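Local coordinates for protein peptidoglycan glycosyltransferase (Burkholderia ambifaria, PDB 5UY7) that belongs to the penicillin-binding proteins and carries a transpeptidase-family domain of the beta-lactamase clan, at residues D264-G269 with V388-L393; R260-V265 with P359-G364; M272-V277 with R395-I400. One frame throughout, in Å; residues are numbered along the deposited sequence. Where two conformers were deposited one is given.

Contact 1: D264-G269 with V388-L393; sequences DVFEPG and VSLFQL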
ATOM      1  N   ASP A 264       5.210  15.013   2.878  1.00 28.28           N
ATOM      2  CA  ASP A 264       5.012  15.046   1.435  1.00 31.43           C
ATOM      3  C   ASP A 264       3.827  14.176   1.031  1.00 26.40           C
ATOM      4  O   ASP A 264       3.738  13.006   1.422  1.00 24.77           O
ATOM      5  CB  ASP A 264       6.282  14.604   0.710  1.00 31.13           C
ATOM      6  CG  ASP A 264       7.385  15.655   0.779  1.00 35.57           C
ATOM      7  OD1 ASP A 264       7.236  16.637   1.542  1.00 45.45           O
ATOM      8  OD2 ASP A 264       8.394  15.507   0.066  1.00 39.56           O
ATOM      9  N   VAL A 265       2.917  14.747   0.242  1.00 26.19           N
ATOM     10  CA  VAL A 265       1.748  14.005  -0.202  1.00 25.35           C
ATOM     11  C   VAL A 265       1.781  13.841  -1.713  1.00 24.56           C
ATOM     12  O   VAL A 265       2.385  14.630  -2.447  1.00 28.05           O
ATOM     13  CB  VAL A 265       0.417  14.648   0.243  1.00 29.76           C
ATOM     14  CG1 VAL A 265       0.372  14.765   1.753  1.00 30.84           C
ATOM     15  CG2 VAL A 265       0.219  15.991  -0.416  1.00 29.65           C
ATOM     16  N   PHE A 266       1.105  12.787  -2.168  1.00 23.60           N
ATOM     17  CA  PHE A 266       1.068  12.409  -3.573  1.00 26.53           C
ATOM     18  C   PHE A 266      -0.155  11.537  -3.801  1.00 22.07           C
ATOM     19  O   PHE A 266      -0.751  11.011  -2.857  1.00 21.97           O
ATOM     20  CB  PHE A 266       2.335  11.655  -3.990  1.00 24.12           C
ATOM     21  CG  PHE A 266       2.680  10.502  -3.084  1.00 23.19           C
ATOM     22  CD1 PHE A 266       3.464  10.705  -1.953  1.00 23.76           C
ATOM     23  CD2 PHE A 266       2.237   9.215  -3.365  1.00 22.03           C
ATOM     24  CE1 PHE A 266       3.787   9.644  -1.118  1.00 23.35           C
ATOM     25  CE2 PHE A 266       2.566   8.153  -2.532  1.00 23.18           C
ATOM     26  CZ  PHE A 266       3.338   8.378  -1.406  1.00 22.10           C
ATOM     27  N   GLU A 267      -0.518  11.382  -5.067  1.00 21.38           N
ATOM     28  CA  GLU A 267      -1.613  10.476  -5.394  1.00 19.63           C
ATOM     29  C   GLU A 267      -1.132   9.033  -5.279  1.00 20.97           C
ATOM     30  O   GLU A 267      -0.113   8.672  -5.880  1.00 21.98           O
ATOM     31  CB  GLU A 267      -2.149  10.756  -6.795  1.00 24.00           C
ATOM     32  CG  GLU A 267      -2.781  12.145  -6.938  1.00 26.50           C
ATOM     33  CD  GLU A 267      -3.323  12.395  -8.328  1.00 30.18           C
ATOM     34  OE1 GLU A 267      -2.519  12.578  -9.265  1.00 36.57           O
ATOM     35  OE2 GLU A 267      -4.557  12.394  -8.485  1.00 33.05           O
ATOM     36  N   PRO A 268      -1.828   8.191  -4.518  1.00 18.71           N
ATOM     37  CA  PRO A 268      -1.325   6.834  -4.263  1.00 18.94           C
ATOM     38  C   PRO A 268      -1.409   5.896  -5.458  1.00 19.76           C
ATOM     39  O   PRO A 268      -0.710   4.874  -5.466  1.00 19.13           O
ATOM     40  CB  PRO A 268      -2.224   6.341  -3.121  1.00 18.51           C
ATOM     41  CG  PRO A 268      -3.496   7.176  -3.272  1.00 16.78           C
ATOM     42  CD  PRO A 268      -3.026   8.516  -3.727  1.00 19.31           C
ATOM     43  N   GLY A 269      -2.276   6.167  -6.429  1.00 20.01           N
ATOM     44  CA  GLY A 269      -2.355   5.290  -7.588  1.00 19.26           C
ATOM     45  C   GLY A 269      -2.748   3.869  -7.223  1.00 18.60           C
ATOM     46  O   GLY A 269      -3.556   3.631  -6.318  1.00 18.17           O
ATOM     47  N   VAL A 388      -2.111  11.399  -0.345  1.00 20.86           N
ATOM     48  CA  VAL A 388      -1.731  10.709   0.883  1.00 19.40           C
ATOM     49  C   VAL A 388      -0.236  10.912   1.096  1.00 21.26           C
ATOM     50  O   VAL A 388       0.501  11.229   0.166  1.00 23.11           O
ATOM     51  CB  VAL A 388      -2.026   9.196   0.817  1.00 17.89           C
ATOM     52  CG1 VAL A 388      -3.493   8.947   0.474  1.00 18.60           C
ATOM     53  CG2 VAL A 388      -1.109   8.535  -0.218  1.00 20.83           C
ATOM     54  N   SER A 389       0.213  10.690   2.330  1.00 21.58           N
ATOM     55  CA  SER A 389       1.638  10.577   2.619  1.00 19.78           C
ATOM     56  C   SER A 389       2.025   9.103   2.645  1.00 20.36           C
ATOM     57  O   SER A 389       1.176   8.223   2.788  1.00 18.73           O
ATOM     58  CB  SER A 389       1.995  11.212   3.964  1.00 23.06           C
ATOM     59  OG  SER A 389       1.405  10.460   5.019  1.00 21.63           O
ATOM     60  N   LEU A 390       3.334   8.839   2.540  1.00 19.66           N
ATOM     61  CA  LEU A 390       3.780   7.450   2.650  1.00 18.81           C
ATOM     62  C   LEU A 390       3.480   6.891   4.037  1.00 18.34           C
ATOM     63  O   LEU A 390       3.114   5.715   4.173  1.00 18.11           O
ATOM     64  CB  LEU A 390       5.270   7.330   2.333  1.00 19.57           C
ATOM     65  CG  LEU A 390       5.784   5.885   2.231  1.00 17.20           C
ATOM     66  CD1 LEU A 390       5.178   5.192   1.023  1.00 19.00           C
ATOM     67  CD2 LEU A 390       7.313   5.895   2.138  1.00 18.44           C
ATOM     68  N   PHE A 391       3.612   7.725   5.072  1.00 18.90           N
ATOM     69  CA  PHE A 391       3.250   7.300   6.420  1.00 19.04           C
ATOM     70  C   PHE A 391       1.805   6.822   6.467  1.00 21.45           C
ATOM     71  O   PHE A 391       1.504   5.761   7.026  1.00 19.52           O
ATOM     72  CB  PHE A 391       3.461   8.449   7.412  1.00 19.82           C
ATOM     73  CG  PHE A 391       3.264   8.054   8.853  1.00 23.94           C
ATOM     74  CD1 PHE A 391       1.993   7.987   9.409  1.00 28.86           C
ATOM     75  CD2 PHE A 391       4.355   7.755   9.656  1.00 27.72           C
ATOM     76  CE1 PHE A 391       1.818   7.616  10.734  1.00 29.82           C
ATOM     77  CE2 PHE A 391       4.181   7.387  10.983  1.00 26.86           C
ATOM     78  CZ  PHE A 391       2.915   7.318  11.518  1.00 28.33           C
ATOM     79  N   GLN A 392       0.890   7.604   5.881  1.00 19.13           N
ATOM     80  CA  GLN A 392      -0.514   7.211   5.883  1.00 17.21           C
ATOM     81  C   GLN A 392      -0.727   5.873   5.184  1.00 17.26           C
ATOM     82  O   GLN A 392      -1.547   5.061   5.625  1.00 17.42           O
ATOM     83  CB  GLN A 392      -1.366   8.288   5.218  1.00 19.66           C
ATOM     84  CG  GLN A 392      -1.633   9.483   6.106  1.00 20.13           C
ATOM     85  CD  GLN A 392      -2.357  10.581   5.353  1.00 20.63           C
ATOM     86  OE1 GLN A 392      -2.180  10.722   4.145  1.00 21.31           O
ATOM     87  NE2 GLN A 392      -3.183  11.352   6.056  1.00 22.26           N
ATOM     88  N   LEU A 393      -0.016   5.630   4.081  1.00 17.98           N
ATOM     89  CA  LEU A 393      -0.171   4.359   3.373  1.00 16.13           C
ATOM     90  C   LEU A 393       0.369   3.196   4.193  1.00 17.34           C
ATOM     91  O   LEU A 393      -0.245   2.120   4.239  1.00 16.53           O
ATOM     92  CB  LEU A 393       0.539   4.421   2.020  1.00 16.90           C
ATOM     93  CG  LEU A 393      -0.115   5.325   0.969  1.00 16.40           C
ATOM     94  CD1 LEU A 393       0.777   5.377  -0.272  1.00 19.95           C
ATOM     95  CD2 LEU A 393      -1.519   4.824   0.615  1.00 16.10           C
TER
HETATM   96  O   HOH W   1       5.290  10.932   2.041  1.00 20.59           O

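Contact 2: R260-V265 with P359-G364; sequences RILTDV and PGAAAG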
ATOM      1  N   ARG A 260       9.943  14.126   5.230  1.00 32.90           N
ATOM      2  CA  ARG A 260       9.133  13.993   4.019  1.00 33.77           C
ATOM      3  C   ARG A 260       8.188  12.797   4.073  1.00 31.78           C
ATOM      4  O   ARG A 260       7.119  12.828   3.451  1.00 28.59           O
ATOM      5  CB  ARG A 260      10.038  13.898   2.792  1.00 33.44           C
ATOM      6  CG  ARG A 260      10.912  15.128   2.597  1.00 40.93           C
ATOM      7  CD  ARG A 260      11.671  15.090   1.283  1.00 52.16           C
ATOM      8  NE  ARG A 260      12.595  13.961   1.193  1.00 56.57           N
ATOM      9  CZ  ARG A 260      13.805  13.927   1.748  1.00 52.04           C
ATOM     10  NH1 ARG A 260      14.245  14.956   2.460  1.00 58.82           N
ATOM     11  NH2 ARG A 260      14.573  12.858   1.599  1.00 43.89           N
ATOM     12  N   ILE A 261       8.558  11.733   4.794  1.00 27.01           N
ATOM     13  CA  ILE A 261       7.656  10.596   4.959  1.00 24.82           C
ATOM     14  C   ILE A 261       6.320  11.046   5.524  1.00 25.02           C
ATOM     15  O   ILE A 261       5.265  10.501   5.172  1.00 25.41           O
ATOM     16  CB  ILE A 261       8.294   9.523   5.866  1.00 28.98           C
ATOM     17  CG1 ILE A 261       9.506   8.897   5.193  1.00 36.54           C
ATOM     18  CG2 ILE A 261       7.265   8.449   6.227  1.00 29.96           C
ATOM     19  CD1 ILE A 261      10.154   7.796   6.014  1.00 35.80           C
ATOM     20  N   LEU A 262       6.337  12.057   6.391  1.00 26.26           N
ATOM     21  CA  LEU A 262       5.128  12.560   7.023  1.00 28.50           C
ATOM     22  C   LEU A 262       4.559  13.801   6.346  1.00 26.16           C
ATOM     23  O   LEU A 262       3.351  14.048   6.445  1.00 27.40           O
ATOM     24  CB  LEU A 262       5.413  12.891   8.491  1.00 30.29           C
ATOM     25  CG  LEU A 262       5.652  11.655   9.356  1.00 39.54           C
ATOM     26  CD1 LEU A 262       6.792  11.901  10.320  1.00 47.99           C
ATOM     27  CD2 LEU A 262       4.373  11.305  10.101  1.00 39.11           C
ATOM     28  N   THR A 263       5.384  14.581   5.656  1.00 28.31           N
ATOM     29  CA  THR A 263       4.920  15.872   5.158  1.00 29.13           C
ATOM     30  C   THR A 263       4.589  15.874   3.674  1.00 33.12           C
ATOM     31  O   THR A 263       3.746  16.668   3.245  1.00 35.15           O
ATOM     32  CB  THR A 263       5.960  16.963   5.441  1.00 31.09           C
ATOM     33  OG1 THR A 263       7.179  16.669   4.745  1.00 33.59           O
ATOM     34  CG2 THR A 263       6.244  17.055   6.937  1.00 33.08           C
ATOM     35  N   ASP A 264       5.210  15.013   2.878  1.00 28.28           N
ATOM     36  CA  ASP A 264       5.012  15.046   1.435  1.00 31.43           C
ATOM     37  C   ASP A 264       3.827  14.176   1.031  1.00 26.40           C
ATOM     38  O   ASP A 264       3.738  13.006   1.422  1.00 24.77           O
ATOM     39  CB  ASP A 264       6.282  14.604   0.710  1.00 31.13           C
ATOM     40  CG  ASP A 264       7.385  15.655   0.779  1.00 35.57           C
ATOM     41  OD1 ASP A 264       7.236  16.637   1.542  1.00 45.45           O
ATOM     42  OD2 ASP A 264       8.394  15.507   0.066  1.00 39.56           O
ATOM     43  N   VAL A 265       2.917  14.747   0.242  1.00 26.19           N
ATOM     44  CA  VAL A 265       1.748  14.005  -0.202  1.00 25.35           C
ATOM     45  C   VAL A 265       1.781  13.841  -1.713  1.00 24.56           C
ATOM     46  O   VAL A 265       2.385  14.630  -2.447  1.00 28.05           O
ATOM     47  CB  VAL A 265       0.417  14.648   0.243  1.00 29.76           C
ATOM     48  CG1 VAL A 265       0.372  14.765   1.753  1.00 30.84           C
ATOM     49  CG2 VAL A 265       0.219  15.991  -0.416  1.00 29.65           C
ATOM     50  N   PRO A 359       5.850  17.617  14.195  1.00 43.62           N
ATOM     51  CA  PRO A 359       4.990  18.742  13.827  1.00 37.52           C
ATOM     52  C   PRO A 359       4.783  18.799  12.324  1.00 42.55           C
ATOM     53  O   PRO A 359       5.601  18.316  11.535  1.00 43.72           O
ATOM     54  CB  PRO A 359       5.777  19.960  14.326  1.00 48.20           C
ATOM     55  CG  PRO A 359       7.197  19.539  14.186  1.00 52.46           C
ATOM     56  CD  PRO A 359       7.228  18.050  14.486  1.00 50.55           C
ATOM     57  N   GLY A 360       3.657  19.386  11.936  1.00 44.41           N
ATOM     58  CA  GLY A 360       3.392  19.629  10.532  1.00 47.69           C
ATOM     59  C   GLY A 360       3.215  18.383   9.695  1.00 39.59           C
ATOM     60  O   GLY A 360       3.490  18.414   8.491  1.00 44.17           O
ATOM     61  N   ALA A 361       2.769  17.280  10.295  1.00 33.69           N
ATOM     62  CA  ALA A 361       2.441  16.106   9.499  1.00 33.32           C
ATOM     63  C   ALA A 361       1.270  16.421   8.577  1.00 30.90           C
ATOM     64  O   ALA A 361       0.308  17.089   8.970  1.00 32.59           O
ATOM     65  CB  ALA A 361       2.107  14.916  10.399  1.00 33.37           C
ATOM     66  N   ALA A 362       1.358  15.941   7.339  1.00 25.79           N
ATOM     67  CA  ALA A 362       0.364  16.274   6.330  1.00 27.16           C
ATOM     68  C   ALA A 362      -0.910  15.463   6.516  1.00 26.40           C
ATOM     69  O   ALA A 362      -0.870  14.277   6.854  1.00 27.34           O
ATOM     70  CB  ALA A 362       0.933  16.039   4.934  1.00 33.24           C
ATOM     71  N   ALA A 363      -2.050  16.112   6.279  1.00 27.96           N
ATOM     72  CA  ALA A 363      -3.322  15.405   6.295  1.00 27.58           C
ATOM     73  C   ALA A 363      -3.634  14.735   4.964  1.00 28.79           C
ATOM     74  O   ALA A 363      -4.382  13.750   4.938  1.00 24.40           O
ATOM     75  CB  ALA A 363      -4.456  16.368   6.655  1.00 27.96           C
ATOM     76  N   GLY A 364      -3.072  15.232   3.866  1.00 26.56           N
ATOM     77  CA  GLY A 364      -3.502  14.810   2.553  1.00 24.40           C
ATOM     78  C   GLY A 364      -4.825  15.457   2.187  1.00 28.40           C
ATOM     79  O   GLY A 364      -5.376  16.289   2.910  1.00 35.49           O
TER
HETATM   80  O   HOH W   2       1.173  12.409   6.895  1.00 23.64           O

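Contact 3: M272-V277 with R395-I400; sequences MKPFTV and RAYTAI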
ATOM      1  N   MET A 272      -3.965   1.930  -3.967  1.00 15.37           N
ATOM      2  CA  MET A 272      -5.300   1.931  -3.380  1.00 15.23           C
ATOM      3  C   MET A 272      -6.176   0.783  -3.854  1.00 16.91           C
ATOM      4  O   MET A 272      -7.228   0.558  -3.249  1.00 16.27           O
ATOM      5  CB  MET A 272      -6.031   3.237  -3.684  1.00 17.17           C
ATOM      6  CG  MET A 272      -5.405   4.458  -3.043  1.00 18.67           C
ATOM      7  SD  MET A 272      -5.148   4.316  -1.263  1.00 20.31           S
ATOM      8  CE  MET A 272      -6.849   4.157  -0.711  1.00 22.74           C
ATOM      9  N   LYS A 273      -5.798   0.082  -4.926  1.00 14.21           N
ATOM     10  CA  LYS A 273      -6.690  -0.939  -5.471  1.00 13.74           C
ATOM     11  C   LYS A 273      -7.051  -2.006  -4.441  1.00 14.06           C
ATOM     12  O   LYS A 273      -8.225  -2.430  -4.418  1.00 15.08           O
ATOM     13  CB  LYS A 273      -6.065  -1.546  -6.736  1.00 14.19           C
ATOM     14  CG  LYS A 273      -6.052  -0.558  -7.895  1.00 13.37           C
ATOM     15  CD  LYS A 273      -5.146  -0.980  -9.067  1.00 16.79           C
ATOM     16  CE  LYS A 273      -5.296   0.027 -10.189  1.00 16.26           C
ATOM     17  NZ  LYS A 273      -4.236  -0.070 -11.267  1.00 18.60           N
ATOM     18  N   PRO A 274      -6.149  -2.454  -3.561  1.00 14.27           N
ATOM     19  CA  PRO A 274      -6.564  -3.430  -2.543  1.00 13.66           C
ATOM     20  C   PRO A 274      -7.628  -2.912  -1.595  1.00 14.87           C
ATOM     21  O   PRO A 274      -8.382  -3.726  -1.055  1.00 15.69           O
ATOM     22  CB  PRO A 274      -5.258  -3.736  -1.802  1.00 13.77           C
ATOM     23  CG  PRO A 274      -4.221  -3.527  -2.842  1.00 13.83           C
ATOM     24  CD  PRO A 274      -4.675  -2.321  -3.586  1.00 14.60           C
ATOM     25  N   PHE A 275      -7.704  -1.598  -1.360  1.00 15.68           N
ATOM     26  CA  PHE A 275      -8.732  -1.090  -0.453  1.00 13.85           C
ATOM     27  C   PHE A 275     -10.086  -1.020  -1.136  1.00 14.63           C
ATOM     28  O   PHE A 275     -11.117  -1.264  -0.501  1.00 16.53           O
ATOM     29  CB  PHE A 275      -8.334   0.282   0.105  1.00 14.82           C
ATOM     30  CG  PHE A 275      -7.146   0.215   1.016  1.00 16.59           C
ATOM     31  CD1 PHE A 275      -7.254  -0.373   2.265  1.00 16.72           C
ATOM     32  CD2 PHE A 275      -5.911   0.699   0.608  1.00 19.61           C
ATOM     33  CE1 PHE A 275      -6.150  -0.477   3.105  1.00 16.71           C
ATOM     34  CE2 PHE A 275      -4.802   0.601   1.445  1.00 17.78           C
ATOM     35  CZ  PHE A 275      -4.928   0.013   2.697  1.00 18.68           C
ATOM     36  N   THR A 276     -10.104  -0.675  -2.425  1.00 14.84           N
ATOM     37  CA  THR A 276     -11.341  -0.762  -3.197  1.00 14.72           C
ATOM     38  C   THR A 276     -11.926  -2.162  -3.111  1.00 16.05           C
ATOM     39  O   THR A 276     -13.122  -2.343  -2.838  1.00 15.92           O
ATOM     40  CB  THR A 276     -11.064  -0.398  -4.656  1.00 15.78           C
ATOM     41  OG1 THR A 276     -10.580   0.949  -4.723  1.00 16.84           O
ATOM     42  CG2 THR A 276     -12.333  -0.511  -5.491  1.00 17.70           C
ATOM     43  N   VAL A 277     -11.071  -3.169  -3.319  1.00 14.86           N
ATOM     44  CA  VAL A 277     -11.507  -4.555  -3.286  1.00 14.21           C
ATOM     45  C   VAL A 277     -11.864  -4.963  -1.865  1.00 15.76           C
ATOM     46  O   VAL A 277     -12.896  -5.612  -1.639  1.00 15.22           O
ATOM     47  CB  VAL A 277     -10.417  -5.459  -3.891  1.00 13.70           C
ATOM     48  CG1 VAL A 277     -10.668  -6.918  -3.534  1.00 17.27           C
ATOM     49  CG2 VAL A 277     -10.365  -5.265  -5.396  1.00 15.60           C
ATOM     50  N   ARG A 395       0.514   2.963   7.434  1.00 18.36           N
ATOM     51  CA  ARG A 395      -0.467   2.704   8.485  0.52 16.16           C
ATOM     52  C   ARG A 395      -1.703   2.014   7.926  1.00 17.26           C
ATOM     53  O   ARG A 395      -2.205   1.043   8.512  1.00 17.24           O
ATOM     54  CB  ARG A 395      -0.843   4.015   9.179  0.52 19.89           C
ATOM     55  CG  ARG A 395      -1.950   3.873  10.211  0.52 22.55           C
ATOM     56  CD  ARG A 395      -2.245   5.205  10.898  0.52 25.78           C
ATOM     57  NE  ARG A 395      -2.576   6.256   9.939  0.52 24.99           N
ATOM     58  CZ  ARG A 395      -2.755   7.534  10.257  0.52 34.33           C
ATOM     59  NH1 ARG A 395      -2.634   7.935  11.517  0.52 33.31           N
ATOM     60  NH2 ARG A 395      -3.053   8.414   9.313  0.52 41.14           N
ATOM     61  N   ALA A 396      -2.208   2.501   6.788  1.00 15.33           N
ATOM     62  CA  ALA A 396      -3.388   1.884   6.185  1.00 16.42           C
ATOM     63  C   ALA A 396      -3.161   0.405   5.889  1.00 17.65           C
ATOM     64  O   ALA A 396      -4.057  -0.421   6.110  1.00 15.97           O
ATOM     65  CB  ALA A 396      -3.781   2.637   4.911  1.00 16.00           C
ATOM     66  N   TYR A 397      -1.964   0.037   5.410  1.00 14.29           N
ATOM     67  CA  TYR A 397      -1.731  -1.370   5.077  1.00 13.56           C
ATOM     68  C   TYR A 397      -1.672  -2.256   6.319  1.00 15.23           C
ATOM     69  O   TYR A 397      -1.848  -3.475   6.198  1.00 13.72           O
ATOM     70  CB  TYR A 397      -0.461  -1.522   4.220  1.00 14.08           C
ATOM     71  CG  TYR A 397      -0.787  -1.527   2.733  1.00 11.94           C
ATOM     72  CD1 TYR A 397      -1.215  -0.365   2.091  1.00 12.92           C
ATOM     73  CD2 TYR A 397      -0.711  -2.698   1.982  1.00 18.08           C
ATOM     74  CE1 TYR A 397      -1.558  -0.367   0.741  1.00 15.45           C
ATOM     75  CE2 TYR A 397      -1.038  -2.706   0.629  1.00 18.24           C
ATOM     76  CZ  TYR A 397      -1.455  -1.534   0.016  1.00 17.86           C
ATOM     77  OH  TYR A 397      -1.792  -1.560  -1.326  1.00 18.43           O
ATOM     78  N   THR A 398      -1.458  -1.684   7.514  1.00 16.25           N
ATOM     79  CA  THR A 398      -1.531  -2.527   8.704  1.00 16.28           C
ATOM     80  C   THR A 398      -2.937  -3.061   8.900  1.00 16.59           C
ATOM     81  O   THR A 398      -3.096  -4.113   9.513  1.00 17.64           O
ATOM     82  CB  THR A 398      -1.067  -1.803   9.987  1.00 16.58           C
ATOM     83  OG1 THR A 398      -1.987  -0.751  10.341  1.00 18.96           O
ATOM     84  CG2 THR A 398       0.369  -1.259   9.825  1.00 18.55           C
ATOM     85  N   ALA A 399      -3.961  -2.380   8.370  1.00 15.86           N
ATOM     86  CA  ALA A 399      -5.318  -2.900   8.492  1.00 17.87           C
ATOM     87  C   ALA A 399      -5.458  -4.210   7.738  1.00 20.12           C
ATOM     88  O   ALA A 399      -6.143  -5.126   8.197  1.00 18.09           O
ATOM     89  CB  ALA A 399      -6.335  -1.877   7.984  1.00 17.44           C
ATOM     90  N   ILE A 400      -4.802  -4.325   6.583  1.00 15.33           N
ATOM     91  CA  ILE A 400      -4.865  -5.568   5.830  1.00 13.99           C
ATOM     92  C   ILE A 400      -3.983  -6.618   6.483  1.00 13.79           C
ATOM     93  O   ILE A 400      -4.322  -7.803   6.505  1.00 15.88           O
ATOM     94  CB  ILE A 400      -4.460  -5.302   4.365  1.00 13.39           C
ATOM     95  CG1 ILE A 400      -5.524  -4.431   3.690  1.00 17.03           C
ATOM     96  CG2 ILE A 400      -4.235  -6.623   3.598  1.00 16.32           C
ATOM     97  CD1 ILE A 400      -5.090  -3.920   2.317  1.00 16.81           C
TER

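Contact 1: D264-G269 with V388-L393
The Phe-266 ring lies against the backbone and side chains of 388-393. Val-388 O sits 3.7 Å above one ring face, displaced toward the rim near CD1. Toward the tip of the ring, CE2 meets Leu-393 CD1 at 4.0 Å, an oblique approach, and CZ reaches Leu-390 CB. Phe-266 CG stands between its own N and carbonyl carbon (chi1 51°). The same Val-388 O accepts from Phe-266 N at 2.9 Å with an angle of 151° at the hydrogen. Val-388 N returns the bond to Phe-266 O, also 2.9 Å long. This is one antiparallel hydrogen-bonded pair. Pro-268 CB touches Val-388 CG2 at 3.8 Å, the two side chains crossing at about a right angle, and Leu-393 CD2 closes in on the same CB. Water 1 lies at the ring edge, in plane; it accepts from Leu-390 N and is within bonding distance of Asp-264 O. Ser-389 and Gln-392 form a capping box that starts the helix. The contact thus joins the two-stranded pairing of 265-266 with 388-389 to the start of helix 390-401. Strand 477-485 of the main sheet packs on Phe-266 through Ser-480 and on Leu-393 through Val-482.

Contact 2: R260-V265 with P359-G364
Leu-262 and Ala-362 share the polar part of this contact. Ala-362 N donates to Leu-262 O over 2.9 Å, nearly straight at 170°. The donor is tilted 29° from the carbonyl plane. Water 2 donates to the same Leu-262 O and also to Ala-362 O, each at 2.8 Å. Two bonds therefore grip Leu-262 O, a carbonyl of the short helix 260-263. The water adds a second link beside the direct one.

The apolar part centres on the Ala-362 methyl, which points toward 260-265. Its CB comes within 3.5 Å of Val-265 CG1, closer than usual for two carbons. Val-265 CG1 is anti to its carbonyl carbon and also meets Gly-364 CA at 4.0 Å. At the other end, Leu-262 CD2 touches Ala-361 CB at 4.3 Å. Phe-358 and Val-356 also pack on the Leu-262 side chain.

Methyl groups also meet backbone oxygens. Thr-263 CG2 lies 3.4 Å from Gly-360 O, and Ala-362 CB lies 3.3 Å from Thr-263 O. Gly-360 and Gly-364 both have positive phi, a backbone shape that suits glycine.

Within this contact the polar links are all backbone or water. One direct bond and one water fix Ala-362 against the end of the helix, while small methyl groups let the two segments come close.

Contact 3: M272-V277 with R395-I400
Phe-275 CG stands anti to its carbonyl carbon, beside the backbone N (chi1 -67°), and from there the ring reaches across to Ala-396, Tyr-397 and Ile-400. Ile-400 CG1 takes the matching position, and the rest of its chain is extended, which carries CD1 to the Phe-275 ring. CD1 lies 4.2 Å from the ring centroid, off-centre, in a CH-pi contact. The edge of Phe-275 turns toward the face of Tyr-397 in an offset edge-to-face pair, with planes at 84°. The centroids are 5.2 Å apart, and Phe-275 CE2 comes to 3.5 Å from Tyr-397 CE1. Near the plane of the Phe-275 ring, at its edge, Ala-396 O lies 3.5 Å from CZ. Ala-396 CB is almost as close to that CZ, at 3.6 Å. Pro-274 adds a second set of contacts: its CG meets Tyr-397 OH at 3.5 Å, and its CB meets Ile-400 CD1 at 4.1 Å. The axes of helices 273-277 and 395-400 stay 11.1 Å apart and cross at 43°, a gap spanned mainly by the Phe-275 and Tyr-397 rings and Ile-400. The end of the Lys-273 side chain leads away from 395-400, and its NZ bonds Ser-270 OG and Asn-326 OD1, consistent with an SxxK motif. The joining is thus van der Waals between buried residues, with a backbone carbonyl at the Phe-275 edge; Tyr-397 OH finds its hydrogen-bond partner in Ile-271 O.

Overall arrangement
Contacts 1 and 2 share Asp-264 and Val-265 and have centres about 9 Å apart. They are tied directly: Gln-392 NE2 lies 2.9 Å from Ala-363 O, and Phe-391 N lies 3.2 Å from Ile-261 O, both probable hydrogen bonds. Contact 3 uses a later part of helix 390-401 and is centred about 13 Å from contact 1. The two touch where Leu-393 CD2 meets Met-272 SD at 4.1 Å. Contact 2 does not touch contact 3: their centres are about 19 Å apart and their nearest atoms about 7 Å. Ser-270 and Lys-273, the probable SxxK pair, fall just after segment 264-269 and within 272-277, so contacts 1 and 3 border the likely active site.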